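PDB 1W8S: fructose-bisphosphate aldolase class I from Thermoproteus tenax, which is a class I aldolase of the DeoC/LacD family, built on a TIM-barrel fold and assembled from several copies of the same chain. Local coordinates for residues F34-D39 with G204-T209; F60-A65 with V98-S103. The protein carries 2 engineered substitutions. All coordinates share one frame; numbering follows the deposited sequence. Where two conformers were deposited one is given.

Contact 1. Residues F34-D39 with G204-T209; sequences FMDNPD and GPKTKT. With FBP (1,6-di-O-phosphono-beta-D-fructofuranose), chain O.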
ATOM      1  N   PHE E  34     -14.588  16.590  27.733  1.00 18.89           N
ATOM      2  CA  PHE E  34     -14.504  16.305  29.168  1.00 17.96           C
ATOM      3  C   PHE E  34     -14.555  17.515  30.093  1.00 18.58           C
ATOM      4  O   PHE E  34     -14.598  17.324  31.294  1.00 17.93           O
ATOM      5  CB  PHE E  34     -13.214  15.534  29.503  1.00 16.87           C
ATOM      6  CG  PHE E  34     -13.041  14.247  28.735  1.00 15.05           C
ATOM      7  CD1 PHE E  34     -14.131  13.459  28.384  1.00 14.16           C
ATOM      8  CD2 PHE E  34     -11.759  13.819  28.374  1.00 12.58           C
ATOM      9  CE1 PHE E  34     -13.952  12.255  27.670  1.00 13.46           C
ATOM     10  CE2 PHE E  34     -11.571  12.613  27.668  1.00 12.86           C
ATOM     11  CZ  PHE E  34     -12.670  11.850  27.303  1.00 14.62           C
ATOM     12  N   MET E  35     -14.510  18.736  29.557  1.00 20.23           N
ATOM     13  CA  MET E  35     -14.510  19.957  30.393  1.00 21.40           C
ATOM     14  C   MET E  35     -15.830  20.175  31.166  1.00 22.14           C
ATOM     15  O   MET E  35     -15.819  20.645  32.313  1.00 23.02           O
ATOM     16  CB  MET E  35     -14.203  21.204  29.543  1.00 21.84           C
ATOM     17  CG  MET E  35     -12.791  21.196  28.917  0.65 22.77           C
ATOM     18  SD  MET E  35     -11.818  22.682  29.296  0.65 25.64           S
ATOM     19  CE  MET E  35     -11.523  22.470  31.081  0.65 26.30           C
ATOM     20  N   ASP E  36     -16.963  19.843  30.553  1.00 22.61           N
ATOM     21  CA  ASP E  36     -18.278  20.041  31.199  1.00 22.94           C
ATOM     22  C   ASP E  36     -18.367  19.354  32.577  1.00 21.95           C
ATOM     23  O   ASP E  36     -18.933  19.911  33.523  1.00 20.78           O
ATOM     24  CB  ASP E  36     -19.404  19.514  30.290  1.00 23.08           C
ATOM     25  CG  ASP E  36     -19.696  20.447  29.104  1.00 26.79           C
ATOM     26  OD1 ASP E  36     -19.201  21.602  29.097  1.00 29.23           O
ATOM     27  OD2 ASP E  36     -20.425  20.114  28.141  1.00 30.37           O
ATOM     28  N   ASN E  37     -17.795  18.149  32.657  1.00 20.64           N
ATOM     29  CA  ASN E  37     -17.828  17.296  33.842  1.00 19.62           C
ATOM     30  C   ASN E  37     -16.439  16.662  33.934  1.00 19.16           C
ATOM     31  O   ASN E  37     -16.271  15.527  33.511  1.00 19.56           O
ATOM     32  CB  ASN E  37     -18.943  16.237  33.667  1.00 19.36           C
ATOM     33  CG  ASN E  37     -19.071  15.276  34.844  1.00 18.35           C
ATOM     34  OD1 ASN E  37     -18.896  15.664  36.002  1.00 19.64           O
ATOM     35  ND2 ASN E  37     -19.408  14.012  34.548  1.00 16.96           N
ATOM     36  N   PRO E  38     -15.447  17.409  34.433  1.00 18.86           N
ATOM     37  CA  PRO E  38     -14.040  16.983  34.401  1.00 18.40           C
ATOM     38  C   PRO E  38     -13.769  15.559  34.877  1.00 17.72           C
ATOM     39  O   PRO E  38     -12.796  14.974  34.402  1.00 15.42           O
ATOM     40  CB  PRO E  38     -13.315  17.985  35.316  1.00 18.64           C
ATOM     41  CG  PRO E  38     -14.205  19.175  35.439  1.00 19.37           C
ATOM     42  CD  PRO E  38     -15.587  18.760  35.004  1.00 19.69           C
ATOM     43  N   ASP E  39     -14.578  15.034  35.803  1.00 16.39           N
ATOM     44  CA  ASP E  39     -14.407  13.656  36.239  1.00 16.30           C
ATOM     45  C   ASP E  39     -14.509  12.693  35.061  1.00 14.84           C
ATOM     46  O   ASP E  39     -13.983  11.590  35.146  1.00 14.55           O
ATOM     47  CB  ASP E  39     -15.455  13.253  37.269  1.00 16.50           C
ATOM     48  CG  ASP E  39     -15.328  14.012  38.591  1.00 19.51           C
ATOM     49  OD1 ASP E  39     -14.233  14.532  38.914  1.00 19.51           O
ATOM     50  OD2 ASP E  39     -16.306  14.125  39.364  1.00 21.64           O
ATOM     51  N   GLY E 204     -25.040  10.539  20.307  1.00 16.87           N
ATOM     52  CA  GLY E 204     -24.866  11.849  19.697  1.00 17.15           C
ATOM     53  C   GLY E 204     -24.508  12.957  20.693  1.00 17.81           C
ATOM     54  O   GLY E 204     -24.391  12.696  21.910  1.00 17.77           O
ATOM     55  N   PRO E 205     -24.358  14.195  20.196  1.00 17.25           N
ATOM     56  CA  PRO E 205     -24.101  15.356  21.053  1.00 17.44           C
ATOM     57  C   PRO E 205     -25.120  15.486  22.159  1.00 16.98           C
ATOM     58  O   PRO E 205     -26.281  15.112  21.955  1.00 16.99           O
ATOM     59  CB  PRO E 205     -24.237  16.560  20.093  1.00 17.81           C
ATOM     60  CG  PRO E 205     -23.874  16.021  18.793  1.00 18.32           C
ATOM     61  CD  PRO E 205     -24.439  14.587  18.780  1.00 18.11           C
ATOM     62  N   LYS E 206     -24.679  16.017  23.298  1.00 16.92           N
ATOM     63  CA  LYS E 206     -25.522  16.263  24.450  1.00 17.28           C
ATOM     64  C   LYS E 206     -26.722  17.087  23.990  1.00 17.04           C
ATOM     65  O   LYS E 206     -26.553  18.119  23.353  1.00 16.44           O
ATOM     66  CB  LYS E 206     -24.733  17.027  25.530  1.00 17.75           C
ATOM     67  CG  LYS E 206     -25.397  17.084  26.920  1.00 19.28           C
ATOM     68  CD  LYS E 206     -25.098  18.415  27.655  1.00 23.34           C
ATOM     69  CE  LYS E 206     -23.777  18.405  28.394  1.00 24.89           C
ATOM     70  NZ  LYS E 206     -23.731  19.436  29.501  1.00 27.39           N
ATOM     71  N   THR E 207     -27.927  16.618  24.308  1.00 16.73           N
ATOM     72  CA  THR E 207     -29.143  17.305  23.892  1.00 16.59           C
ATOM     73  C   THR E 207     -29.338  18.492  24.812  1.00 17.40           C
ATOM     74  O   THR E 207     -28.727  18.578  25.870  1.00 16.85           O
ATOM     75  CB  THR E 207     -30.372  16.377  23.974  1.00 16.00           C
ATOM     76  OG1 THR E 207     -30.458  15.800  25.283  1.00 14.94           O
ATOM     77  CG2 THR E 207     -30.225  15.190  23.067  1.00 15.84           C
ATOM     78  N   LYS E 208     -30.225  19.391  24.406  1.00 18.54           N
ATOM     79  CA  LYS E 208     -30.509  20.601  25.169  1.00 19.18           C
ATOM     80  C   LYS E 208     -31.127  20.292  26.532  1.00 18.89           C
ATOM     81  O   LYS E 208     -30.783  20.915  27.538  1.00 18.88           O
ATOM     82  CB  LYS E 208     -31.442  21.496  24.357  1.00 20.05           C
ATOM     83  CG  LYS E 208     -30.832  21.961  23.042  1.00 22.69           C
ATOM     84  CD  LYS E 208     -31.814  21.873  21.845  1.00 26.71           C
ATOM     85  CE  LYS E 208     -32.050  23.256  21.229  1.00 28.60           C
ATOM     86  NZ  LYS E 208     -30.818  23.803  20.576  1.00 29.40           N
ATOM     87  N   THR E 209     -32.051  19.339  26.564  1.00 18.66           N
ATOM     88  CA  THR E 209     -32.618  18.874  27.827  1.00 17.85           C
ATOM     89  C   THR E 209     -32.497  17.365  27.920  1.00 17.54           C
ATOM     90  O   THR E 209     -32.419  16.667  26.912  1.00 15.47           O
ATOM     91  CB  THR E 209     -34.102  19.235  27.941  1.00 18.36           C
ATOM     92  OG1 THR E 209     -34.835  18.542  26.924  1.00 17.69           O
ATOM     93  CG2 THR E 209     -34.341  20.725  27.670  1.00 18.16           C
TER
HETATM   94  P1  FBP O 270     -21.980   9.532  21.938  1.00 16.68           P
HETATM   95  O1P FBP O 270     -21.241  10.512  22.763  1.00 16.25           O
HETATM   96  O2P FBP O 270     -23.298   8.991  22.570  1.00 14.16           O
HETATM   97  O3P FBP O 270     -22.345  10.055  20.544  1.00 15.13           O
HETATM   98  O1  FBP O 270     -21.013   8.277  21.767  1.00 15.99           O
HETATM   99  C1  FBP O 270     -21.361   7.199  20.925  1.00 20.84           C
HETATM  100  C2  FBP O 270     -20.426   7.193  19.706  1.00 24.86           C
HETATM  101  O2  FBP O 270     -20.815   6.143  18.792  1.00 26.06           O
HETATM  102  C3  FBP O 270     -18.942   7.029  20.058  1.00 24.70           C
HETATM  103  O3  FBP O 270     -18.539   5.700  20.351  1.00 25.41           O
HETATM  104  C4  FBP O 270     -18.287   7.595  18.798  1.00 26.46           C
HETATM  105  O4  FBP O 270     -16.957   8.055  18.963  1.00 28.33           O
HETATM  106  C5  FBP O 270     -19.205   8.768  18.486  1.00 28.64           C
HETATM  107  O5  FBP O 270     -20.511   8.417  18.975  1.00 27.88           O
HETATM  108  C6  FBP O 270     -19.224   9.049  16.988  1.00 30.90           C
HETATM  109  O6  FBP O 270     -20.162  10.078  16.727  1.00 34.26           O
HETATM  110  P2  FBP O 270     -19.726  11.429  15.949  1.00 35.66           P
HETATM  111  O4P FBP O 270     -20.512  12.555  16.577  1.00 34.36           O
HETATM  112  O5P FBP O 270     -18.208  11.597  16.023  1.00 31.87           O
HETATM  113  O6P FBP O 270     -20.224  11.395  14.493  1.00 29.44           O

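Contact 2. Residues F60-A65 with V98-S103; sequences FQRGIA and VEEAVS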
ATOM      1  N   PHE E  60     -13.906   0.978  25.041  1.00 12.49           N
ATOM      2  CA  PHE E  60     -12.607   1.630  25.272  1.00 12.40           C
ATOM      3  C   PHE E  60     -11.690   1.385  24.051  1.00 12.49           C
ATOM      4  O   PHE E  60     -11.764   0.332  23.431  1.00 12.21           O
ATOM      5  CB  PHE E  60     -11.857   1.013  26.456  1.00 12.97           C
ATOM      6  CG  PHE E  60     -12.396   1.341  27.846  1.00 12.35           C
ATOM      7  CD1 PHE E  60     -13.349   2.332  28.080  1.00 11.80           C
ATOM      8  CD2 PHE E  60     -11.867   0.663  28.943  1.00 12.87           C
ATOM      9  CE1 PHE E  60     -13.786   2.589  29.352  1.00 13.76           C
ATOM     10  CE2 PHE E  60     -12.284   0.927  30.223  1.00 11.02           C
ATOM     11  CZ  PHE E  60     -13.252   1.892  30.434  1.00 13.96           C
ATOM     12  N   GLN E  61     -10.807   2.342  23.775  1.00 11.99           N
ATOM     13  CA  GLN E  61      -9.623   2.102  22.921  1.00 12.97           C
ATOM     14  C   GLN E  61      -8.613   1.298  23.724  1.00 12.10           C
ATOM     15  O   GLN E  61      -8.673   1.227  24.951  1.00 12.24           O
ATOM     16  CB  GLN E  61      -8.974   3.414  22.478  1.00 13.26           C
ATOM     17  CG  GLN E  61      -9.870   4.401  21.779  1.00 15.24           C
ATOM     18  CD  GLN E  61     -10.082   4.090  20.329  1.00 20.52           C
ATOM     19  OE1 GLN E  61      -9.297   3.345  19.702  1.00 20.73           O
ATOM     20  NE2 GLN E  61     -11.126   4.683  19.767  1.00 19.11           N
ATOM     21  N   ARG E  62      -7.656   0.707  23.024  1.00 12.27           N
ATOM     22  CA  ARG E  62      -6.693  -0.201  23.620  1.00 11.95           C
ATOM     23  C   ARG E  62      -5.891   0.371  24.770  1.00 10.91           C
ATOM     24  O   ARG E  62      -5.603  -0.339  25.698  1.00 11.18           O
ATOM     25  CB  ARG E  62      -5.713  -0.716  22.571  1.00 13.43           C
ATOM     26  CG  ARG E  62      -4.757   0.361  21.992  1.00 14.94           C
ATOM     27  CD  ARG E  62      -3.583  -0.211  21.172  1.00 15.93           C
ATOM     28  NE  ARG E  62      -2.887  -1.267  21.914  1.00 14.72           N
ATOM     29  CZ  ARG E  62      -2.286  -2.305  21.333  1.00 15.20           C
ATOM     30  NH1 ARG E  62      -2.215  -2.396  20.007  1.00 14.45           N
ATOM     31  NH2 ARG E  62      -1.717  -3.236  22.071  1.00 13.87           N
ATOM     32  N   GLY E  63      -5.579   1.650  24.737  1.00 10.69           N
ATOM     33  CA  GLY E  63      -4.711   2.232  25.762  1.00 10.96           C
ATOM     34  C   GLY E  63      -5.444   2.378  27.093  1.00 10.90           C
ATOM     35  O   GLY E  63      -4.887   2.148  28.155  1.00 12.20           O
ATOM     36  N   ILE E  64      -6.700   2.813  27.015  1.00 11.59           N
ATOM     37  CA  ILE E  64      -7.561   2.890  28.171  1.00 11.92           C
ATOM     38  C   ILE E  64      -7.877   1.501  28.707  1.00 11.80           C
ATOM     39  O   ILE E  64      -7.883   1.295  29.905  1.00 12.71           O
ATOM     40  CB  ILE E  64      -8.891   3.638  27.836  1.00 11.45           C
ATOM     41  CG1 ILE E  64      -8.634   5.048  27.298  1.00 10.72           C
ATOM     42  CG2 ILE E  64      -9.838   3.650  29.038  1.00 12.79           C
ATOM     43  CD1 ILE E  64      -7.987   5.964  28.214  1.00 11.67           C
ATOM     44  N   ALA E  65      -8.186   0.557  27.837  1.00 12.23           N
ATOM     45  CA  ALA E  65      -8.372  -0.828  28.304  1.00 11.81           C
ATOM     46  C   ALA E  65      -7.113  -1.350  29.028  1.00 12.03           C
ATOM     47  O   ALA E  65      -7.212  -1.956  30.089  1.00 12.01           O
ATOM     48  CB  ALA E  65      -8.740  -1.731  27.173  1.00 11.50           C
ATOM     49  N   VAL E  98      -7.464  -8.053  16.984  1.00 11.56           N
ATOM     50  CA  VAL E  98      -8.419  -8.824  17.753  1.00 10.89           C
ATOM     51  C   VAL E  98      -7.700  -9.677  18.771  1.00 11.45           C
ATOM     52  O   VAL E  98      -8.171  -9.827  19.885  1.00 11.38           O
ATOM     53  CB  VAL E  98      -9.260  -9.711  16.820  1.00 10.77           C
ATOM     54  CG1 VAL E  98     -10.070 -10.722  17.600  1.00 11.44           C
ATOM     55  CG2 VAL E  98     -10.141  -8.820  15.942  1.00 11.82           C
ATOM     56  N   GLU E  99      -6.561 -10.263  18.403  1.00 11.59           N
ATOM     57  CA  GLU E  99      -5.842 -11.122  19.361  1.00 10.97           C
ATOM     58  C   GLU E  99      -5.445 -10.305  20.618  1.00 12.53           C
ATOM     59  O   GLU E  99      -5.558 -10.777  21.757  1.00 11.00           O
ATOM     60  CB  GLU E  99      -4.614 -11.766  18.696  1.00 11.33           C
ATOM     61  CG  GLU E  99      -3.741 -12.545  19.668  1.00 11.87           C
ATOM     62  CD  GLU E  99      -2.563 -13.294  19.033  1.00 14.14           C
ATOM     63  OE1 GLU E  99      -2.566 -13.525  17.821  1.00 14.62           O
ATOM     64  OE2 GLU E  99      -1.691 -13.699  19.801  1.00 14.40           O
ATOM     65  N   GLU E 100      -4.980  -9.071  20.411  1.00 12.66           N
ATOM     66  CA  GLU E 100      -4.576  -8.238  21.532  1.00 12.80           C
ATOM     67  C   GLU E 100      -5.800  -7.843  22.363  1.00 12.72           C
ATOM     68  O   GLU E 100      -5.716  -7.751  23.583  1.00 11.79           O
ATOM     69  CB  GLU E 100      -3.856  -6.989  21.062  1.00 13.69           C
ATOM     70  CG  GLU E 100      -2.480  -7.254  20.501  1.00 15.36           C
ATOM     71  CD  GLU E 100      -1.939  -6.080  19.740  1.00 13.82           C
ATOM     72  OE1 GLU E 100      -2.437  -5.828  18.633  1.00 15.34           O
ATOM     73  OE2 GLU E 100      -1.047  -5.395  20.270  1.00 15.12           O
ATOM     74  N   ALA E 101      -6.930  -7.618  21.703  1.00 12.41           N
ATOM     75  CA  ALA E 101      -8.198  -7.325  22.399  1.00 13.45           C
ATOM     76  C   ALA E 101      -8.604  -8.444  23.365  1.00 13.35           C
ATOM     77  O   ALA E 101      -9.047  -8.191  24.495  1.00 13.31           O
ATOM     78  CB  ALA E 101      -9.290  -7.062  21.401  1.00 12.96           C
ATOM     79  N   VAL E 102      -8.465  -9.684  22.897  1.00 13.04           N
ATOM     80  CA  VAL E 102      -8.680 -10.826  23.725  1.00 13.11           C
ATOM     81  C   VAL E 102      -7.788 -10.769  24.952  1.00 14.30           C
ATOM     82  O   VAL E 102      -8.285 -10.908  26.080  1.00 14.26           O
ATOM     83  CB  VAL E 102      -8.459 -12.124  22.947  1.00 12.96           C
ATOM     84  CG1 VAL E 102      -8.429 -13.311  23.893  1.00 12.89           C
ATOM     85  CG2 VAL E 102      -9.602 -12.270  21.931  1.00 13.21           C
ATOM     86  N   SER E 103      -6.495 -10.509  24.749  1.00 13.95           N
ATOM     87  CA  SER E 103      -5.557 -10.374  25.874  1.00 14.60           C
ATOM     88  C   SER E 103      -5.914  -9.225  26.868  1.00 15.24           C
ATOM     89  O   SER E 103      -5.616  -9.314  28.059  1.00 13.46           O
ATOM     90  CB  SER E 103      -4.116 -10.202  25.372  0.65 14.72           C
ATOM     91  OG  SER E 103      -3.205 -10.066  26.473  0.65 15.52           O
TER

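Contact 1. Residues F34-D39 with G204-T209
Asp36 and Lys206 reach for each other from opposite directions, both leaving their backbones toward the other loop, and touch through Asp36 OD2 and the lysine end. The carboxylate oxygen Asp36 OD2 lies 3.6 Å from Lys206 NZ, a long salt bridge, with Lys206 CE just behind at 3.8 Å from Asp36 OD2. The backbones stay well apart: the nearest pair of CA atoms, those of Asp36 and Lys206, is separated by 10.6 Å. The lysine spans a little over half of that distance. Its CG stands anti to the backbone N (chi1 -167°), and bends at chi2 and chi3 then turn the chain so that the ammonium group arrives at the aspartate. The bridge is a surface one and buries little area, 61 Å² over both sides; Lys206 NZ also makes a weak hydrogen bond to Gln236 O, and the Asp36 side chain touches Gln236.

Farther along the 204-209 loop, Thr207 OG1 donates to Thr209 O at 2.7 Å, from above the carbonyl plane, and Thr209 OG1 in turn caps the start of helix 210-222 at Asp212 N. At the other end, Gly204 N donates to phosphate oxygen O3P of FBP at 2.7 Å. The contact joins the loop between helices 25-28 and 43-53 to the loop between strand 199-202 and helix 210-222, the second binding a phosphate of FBP through Gly204 in this TIM barrel.

Contact 2. Residues F60-A65 with V98-S103
Glu100 OE2 is gripped by both terminal nitrogens of Arg62, NH2 at 2.9 Å from Glu100 OE2 and NH1 at 3.2 Å from the same atom. The guanidinium therefore approaches end-on and spends two N-H groups on a single oxygen, the straighter bond being that from NH2 (155° at the hydrogen). Glu100 OE2 lies close to the guanidinium plane, at its edge, yet both nitrogens reach the oxygen from above the same face of the carboxylate. The two planes stand 73° apart, so this is not the side-by-side pairing of an arginine with both carboxylate oxygens.

Glu100 OE1 is instead hydrogen-bonded to Ser97 OG, just ahead of its helix, which should help fix the turn of the carboxylate. Arg62 NH1 has a second acceptor in Asn95 O, so the guanidinium is held against both the loop before helix 98-103 and the helix itself. Arg62 sets out with CG between its backbone N and carbonyl carbon (chi1 67°), and a bend at chi3 aims the head across to the glutamate. The CA atoms nearest each other, of Arg62 and Ala101, are 7.4 Å apart.

Arg132 of a second subunit packs on Glu100, and Lys131 of that subunit on Arg62. Ala65 and Ala101 both pack on Leu77 of strand 75-81: two helices on the outer wall of a TIM barrel, tied by an interhelical salt bridge.

Overall arrangement
Contacts 1 and 2 lie in the same TIM-barrel chain, with centres 26 Å apart and nearest atoms about 8 Å apart, and do not touch. Along the sequence, both segments of contact 2 fall between the two segments of contact 1: 34-39 comes first, then 60-65 and 98-103, and finally 204-209. Contact 1 links a loop that reaches the FBP pocket at Gly204, leading from strand 199-202 to helix 210-222, to the loop before helix 43-53, whereas contact 2 joins helices 62-68 and 98-103, which follow strands 57-60 and 93-94. Strands 57-60 and 199-202 belong to one continuous sheet. Both contacts also meet the second subunit, so each lies near an interface of the assembly.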